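Arginyl-trna synthetase (Thermus thermophilus, PDB 1IQ0) probably attaches L-arginine to tRNA(Arg) at the cost of ATP, as a monomeric class I aminoacyl-tRNA synthetase of protein biosynthesis. Local coordinates at residues Arg124-Gly129 and Ala225-Leu230; Val105-Thr110 and Asp130-Ile135. All coordinates share one frame; numbering follows the deposited sequence.

Contact 1. Residues Arg124-Gly129 and Ala225-Leu230; sequences RNIALG and ATMHAL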
# COMPACT_ATOMS: atom_id res chain seq x y z
N ARG A 124 0.43 10.11 -2.98
CA ARG A 124 0.57 8.73 -3.42
C ARG A 124 1.36 7.89 -2.41
O ARG A 124 1.01 6.74 -2.14
CB ARG A 124 1.25 8.66 -4.79
CG ARG A 124 1.66 7.25 -5.16
CD ARG A 124 1.04 6.73 -6.44
NE ARG A 124 1.70 7.23 -7.63
CZ ARG A 124 1.65 6.63 -8.82
NH1 ARG A 124 0.99 5.50 -8.99
NH2 ARG A 124 2.26 7.19 -9.86
N ASN A 125 2.43 8.47 -1.86
CA ASN A 125 3.28 7.78 -0.89
C ASN A 125 2.42 7.26 0.25
O ASN A 125 2.43 6.07 0.57
CB ASN A 125 4.34 8.75 -0.34
CG ASN A 125 5.30 8.09 0.64
OD1 ASN A 125 6.52 8.16 0.47
ND2 ASN A 125 4.75 7.45 1.67
N ILE A 126 1.67 8.17 0.87
CA ILE A 126 0.80 7.84 1.99
C ILE A 126 -0.27 6.81 1.61
O ILE A 126 -0.46 5.81 2.30
CB ILE A 126 0.12 9.11 2.54
CG1 ILE A 126 1.20 10.12 2.95
CG2 ILE A 126 -0.78 8.77 3.73
CD1 ILE A 126 0.67 11.40 3.57
N ALA A 127 -0.96 7.06 0.50
CA ALA A 127 -2.02 6.17 0.04
C ALA A 127 -1.51 4.76 -0.24
O ALA A 127 -2.11 3.78 0.20
CB ALA A 127 -2.69 6.75 -1.22
N LEU A 128 -0.41 4.66 -0.98
CA LEU A 128 0.20 3.38 -1.34
C LEU A 128 0.71 2.63 -0.11
O LEU A 128 0.48 1.43 0.04
CB LEU A 128 1.39 3.61 -2.28
CG LEU A 128 1.47 2.84 -3.60
CD1 LEU A 128 2.82 3.14 -4.24
CD2 LEU A 128 1.29 1.34 -3.37
N GLY A 129 1.42 3.35 0.76
CA GLY A 129 1.97 2.74 1.96
C GLY A 129 0.92 2.23 2.93
O GLY A 129 1.02 1.10 3.42
N ALA A 225 -2.12 16.15 11.02
CA ALA A 225 -3.56 16.33 10.88
C ALA A 225 -3.95 15.92 9.46
O ALA A 225 -5.02 15.36 9.23
CB ALA A 225 -3.94 17.79 11.14
N THR A 226 -3.06 16.20 8.51
CA THR A 226 -3.28 15.85 7.11
C THR A 226 -3.18 14.33 6.94
O THR A 226 -3.99 13.72 6.23
CB THR A 226 -2.23 16.53 6.21
OG1 THR A 226 -2.22 17.94 6.46
CG2 THR A 226 -2.54 16.29 4.74
N MET A 227 -2.19 13.72 7.58
CA MET A 227 -2.01 12.27 7.51
C MET A 227 -3.27 11.59 8.03
O MET A 227 -3.75 10.62 7.44
CB MET A 227 -0.81 11.85 8.37
CG MET A 227 0.54 12.35 7.87
SD MET A 227 1.85 12.09 9.10
CE MET A 227 3.01 13.44 8.64
N HIS A 228 -3.79 12.11 9.14
CA HIS A 228 -4.99 11.58 9.76
C HIS A 228 -6.20 11.72 8.83
O HIS A 228 -7.00 10.80 8.70
CB HIS A 228 -5.27 12.33 11.07
CG HIS A 228 -6.48 11.84 11.79
ND1 HIS A 228 -6.53 10.62 12.44
CD2 HIS A 228 -7.71 12.40 11.94
CE1 HIS A 228 -7.74 10.45 12.94
NE2 HIS A 228 -8.48 11.50 12.65
N ALA A 229 -6.33 12.88 8.18
CA ALA A 229 -7.46 13.11 7.28
C ALA A 229 -7.38 12.20 6.06
O ALA A 229 -8.38 11.98 5.38
CB ALA A 229 -7.49 14.57 6.84
N LEU A 230 -6.18 11.69 5.76
CA LEU A 230 -6.02 10.80 4.62
C LEU A 230 -6.29 9.36 5.04
O LEU A 230 -6.16 8.44 4.24
CB LEU A 230 -4.60 10.92 4.05
CG LEU A 230 -4.31 12.21 3.29
CD1 LEU A 230 -2.83 12.25 2.91
CD2 LEU A 230 -5.18 12.27 2.03

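Contact 2. Residues Val105-Thr110 and Asp130-Ile135; sequences VLVEHT and DAIARI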
# COMPACT_ATOMS: atom_id res chain seq x y z
N VAL A 105 6.64 -7.32 9.65
CA VAL A 105 6.87 -6.77 8.32
C VAL A 105 6.78 -5.28 8.63
O VAL A 105 5.72 -4.78 8.98
CB VAL A 105 5.76 -7.17 7.32
CG1 VAL A 105 5.95 -6.42 6.02
CG2 VAL A 105 5.81 -8.68 7.05
N LEU A 106 7.90 -4.58 8.53
CA LEU A 106 7.94 -3.16 8.85
C LEU A 106 7.77 -2.30 7.61
O LEU A 106 8.62 -2.31 6.71
CB LEU A 106 9.25 -2.82 9.54
CG LEU A 106 9.39 -1.43 10.14
CD1 LEU A 106 8.33 -1.22 11.22
CD2 LEU A 106 10.78 -1.29 10.74
N VAL A 107 6.68 -1.56 7.56
CA VAL A 107 6.41 -0.69 6.43
C VAL A 107 6.72 0.76 6.77
O VAL A 107 6.18 1.31 7.73
CB VAL A 107 4.92 -0.77 6.00
CG1 VAL A 107 4.67 0.13 4.79
CG2 VAL A 107 4.57 -2.22 5.67
N GLU A 108 7.60 1.38 5.99
CA GLU A 108 7.91 2.79 6.22
C GLU A 108 7.34 3.61 5.07
O GLU A 108 7.60 3.33 3.90
CB GLU A 108 9.43 3.05 6.29
CG GLU A 108 9.72 4.56 6.38
CD GLU A 108 11.21 4.92 6.30
OE1 GLU A 108 11.53 5.92 5.63
OE2 GLU A 108 12.04 4.21 6.89
N HIS A 109 6.55 4.61 5.41
CA HIS A 109 5.98 5.48 4.39
C HIS A 109 5.75 6.87 4.98
O HIS A 109 5.89 7.06 6.19
CB HIS A 109 4.71 4.86 3.80
CG HIS A 109 3.55 4.77 4.75
ND1 HIS A 109 2.89 5.88 5.23
CD2 HIS A 109 2.86 3.70 5.20
CE1 HIS A 109 1.84 5.50 5.93
NE2 HIS A 109 1.80 4.18 5.93
N THR A 110 5.41 7.82 4.11
CA THR A 110 5.19 9.22 4.47
C THR A 110 6.60 9.78 4.67
O THR A 110 7.27 10.11 3.70
CB THR A 110 4.33 9.36 5.75
OG1 THR A 110 3.12 8.61 5.60
CG2 THR A 110 3.96 10.83 5.99
N ASP A 130 -0.07 3.07 3.21
CA ASP A 130 -1.14 2.69 4.12
C ASP A 130 -1.91 1.49 3.57
O ASP A 130 -2.23 0.55 4.30
CB ASP A 130 -2.10 3.86 4.34
CG ASP A 130 -3.24 3.51 5.25
OD1 ASP A 130 -2.98 3.25 6.45
OD2 ASP A 130 -4.40 3.46 4.78
N ALA A 131 -2.20 1.52 2.27
CA ALA A 131 -2.94 0.44 1.63
C ALA A 131 -2.19 -0.89 1.70
O ALA A 131 -2.77 -1.90 2.09
CB ALA A 131 -3.24 0.80 0.17
N ILE A 132 -0.91 -0.90 1.35
CA ILE A 132 -0.18 -2.16 1.40
C ILE A 132 -0.05 -2.64 2.84
O ILE A 132 -0.02 -3.84 3.09
CB ILE A 132 1.22 -2.06 0.72
CG1 ILE A 132 1.78 -3.47 0.50
CG2 ILE A 132 2.19 -1.27 1.59
CD1 ILE A 132 0.87 -4.38 -0.29
N ALA A 133 0.02 -1.71 3.79
CA ALA A 133 0.11 -2.08 5.20
C ALA A 133 -1.18 -2.78 5.63
O ALA A 133 -1.13 -3.81 6.30
CB ALA A 133 0.34 -0.84 6.08
N ARG A 134 -2.32 -2.21 5.25
CA ARG A 134 -3.62 -2.77 5.58
C ARG A 134 -3.82 -4.14 4.92
O ARG A 134 -4.28 -5.09 5.55
CB ARG A 134 -4.75 -1.84 5.12
CG ARG A 134 -4.86 -0.53 5.87
CD ARG A 134 -5.90 0.36 5.21
NE ARG A 134 -6.10 1.62 5.93
CZ ARG A 134 -6.90 1.78 6.97
NH1 ARG A 134 -7.60 0.75 7.44
NH2 ARG A 134 -7.01 2.97 7.54
N ILE A 135 -3.47 -4.22 3.64
CA ILE A 135 -3.61 -5.46 2.88
C ILE A 135 -2.77 -6.58 3.48
O ILE A 135 -3.27 -7.70 3.65
CB ILE A 135 -3.22 -5.21 1.40
CG1 ILE A 135 -4.28 -4.31 0.74
CG2 ILE A 135 -3.04 -6.53 0.66
CD1 ILE A 135 -3.93 -3.86 -0.68
O HOH W 1 -0.37 3.08 7.45

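Contact 1. Residues Arg124-Gly129 and Ala225-Leu230
Met-227 is the first residue of 225-230 to touch the helix segment 124-129. Its CG approaches CD1 of Ile-126 at 4.4 Å, a loose apolar contact. This is also where the backbones come nearest, with 7.6 Å between CA of Met-227 and CA of Ile-126. Of the Met-227 side chain, CG alone comes within 4.5 Å of Ile-126; the side chain also packs on Tyr-234. One turn later comes Leu-230, just beyond the last helical residue. N of Leu-230 makes two weak backbone bonds, to O of Thr-226 and to O of Met-227. Its CB points at the facing helix. The touching is done by one methyl branch: CD1 of Leu-230 lies 3.7 Å from CD1 of Ile-126 and 4.1 Å from CG2 of Ile-126. The two side chains cross at about a right angle, and the leucine methyl meets two methyls of the isoleucine. Within 124-129, Ile-126 alone makes the contact. Its ethyl arm is extended (chi2 -177°), which carries CD1 out to both partners. The interface is small, 126 Å² in all, and wholly apolar. Segment 124-129 follows closely on the predicted HIGH region, which ends at His-122, in the catalytic domain. Beyond these three residues, Leu-230 also packs on Val-405 and Leu-409 of helix 405-423, and OG1 of Thr-226 is hydrogen-bonded to Asp-406 there. On helix 120-138, Ala-127 touches helix 430-448, while Leu-128 packs on strand 380-390.

Contact 2. Residues Val105-Thr110 and Asp130-Ile135
The imidazole of His-109 lies obliquely against the backbone of Asp-130, with NE2 of His-109 3.5 Å from N of Asp-130. The angle is too poor for a hydrogen bond. The ring's CG sits between the backbone N and the carbonyl carbon (chi1 67°), which turns the ring toward the helix. Two bonds in the ring plane fix its rotation. ND1 of His-109 pairs with OG1 of Thr-110 at 2.8 Å. NE2 of His-109 meets a water at 2.9 Å, and that water donates to OD1 of Asp-130. This ties the loop that follows strand 104-108 to helix 120-138, within the beta-alpha-beta unit completed by strand 141-149, part of the Rossmann-type class I catalytic domain. A leucine in place of His-109 would probably leave the water without one of its mates and break the polar link to Asp-130. The carboxylate is gripped further: OD2 of Asp-130 takes NE of Arg-134 at 2.8 Å, within the guanidinium plane, and also a salt bridge from Arg-443, while OD1 pairs with Arg-233. Two residues back, in the strand, Val-107 splits its methyls: CG1 meets CG2 of Ile-132 at 4.3 Å, and CG2 rests near CB of Ala-133.

Both contacts are buried, and both use helix 120-138. Contact 1 takes an earlier turn and joins it to the end of helix 213-229, far along the chain. Contact 2 takes the following turns and joins them to the neighbouring strand and the loop after it within one beta-alpha-beta unit, nearer the centre of the chain. The chemistry differs accordingly. Contact 1 is methyl against methyl. Contact 2 pairs a few apolar contacts beside the sheet with a water-bridged polar group and a carboxylate in salt bridges. The two sites adjoin: CG1 of Ile-126 lies 3.6 Å from OG1 of Thr-110, and C of Gly-129 lies 3.3 Å from CD2 of His-109.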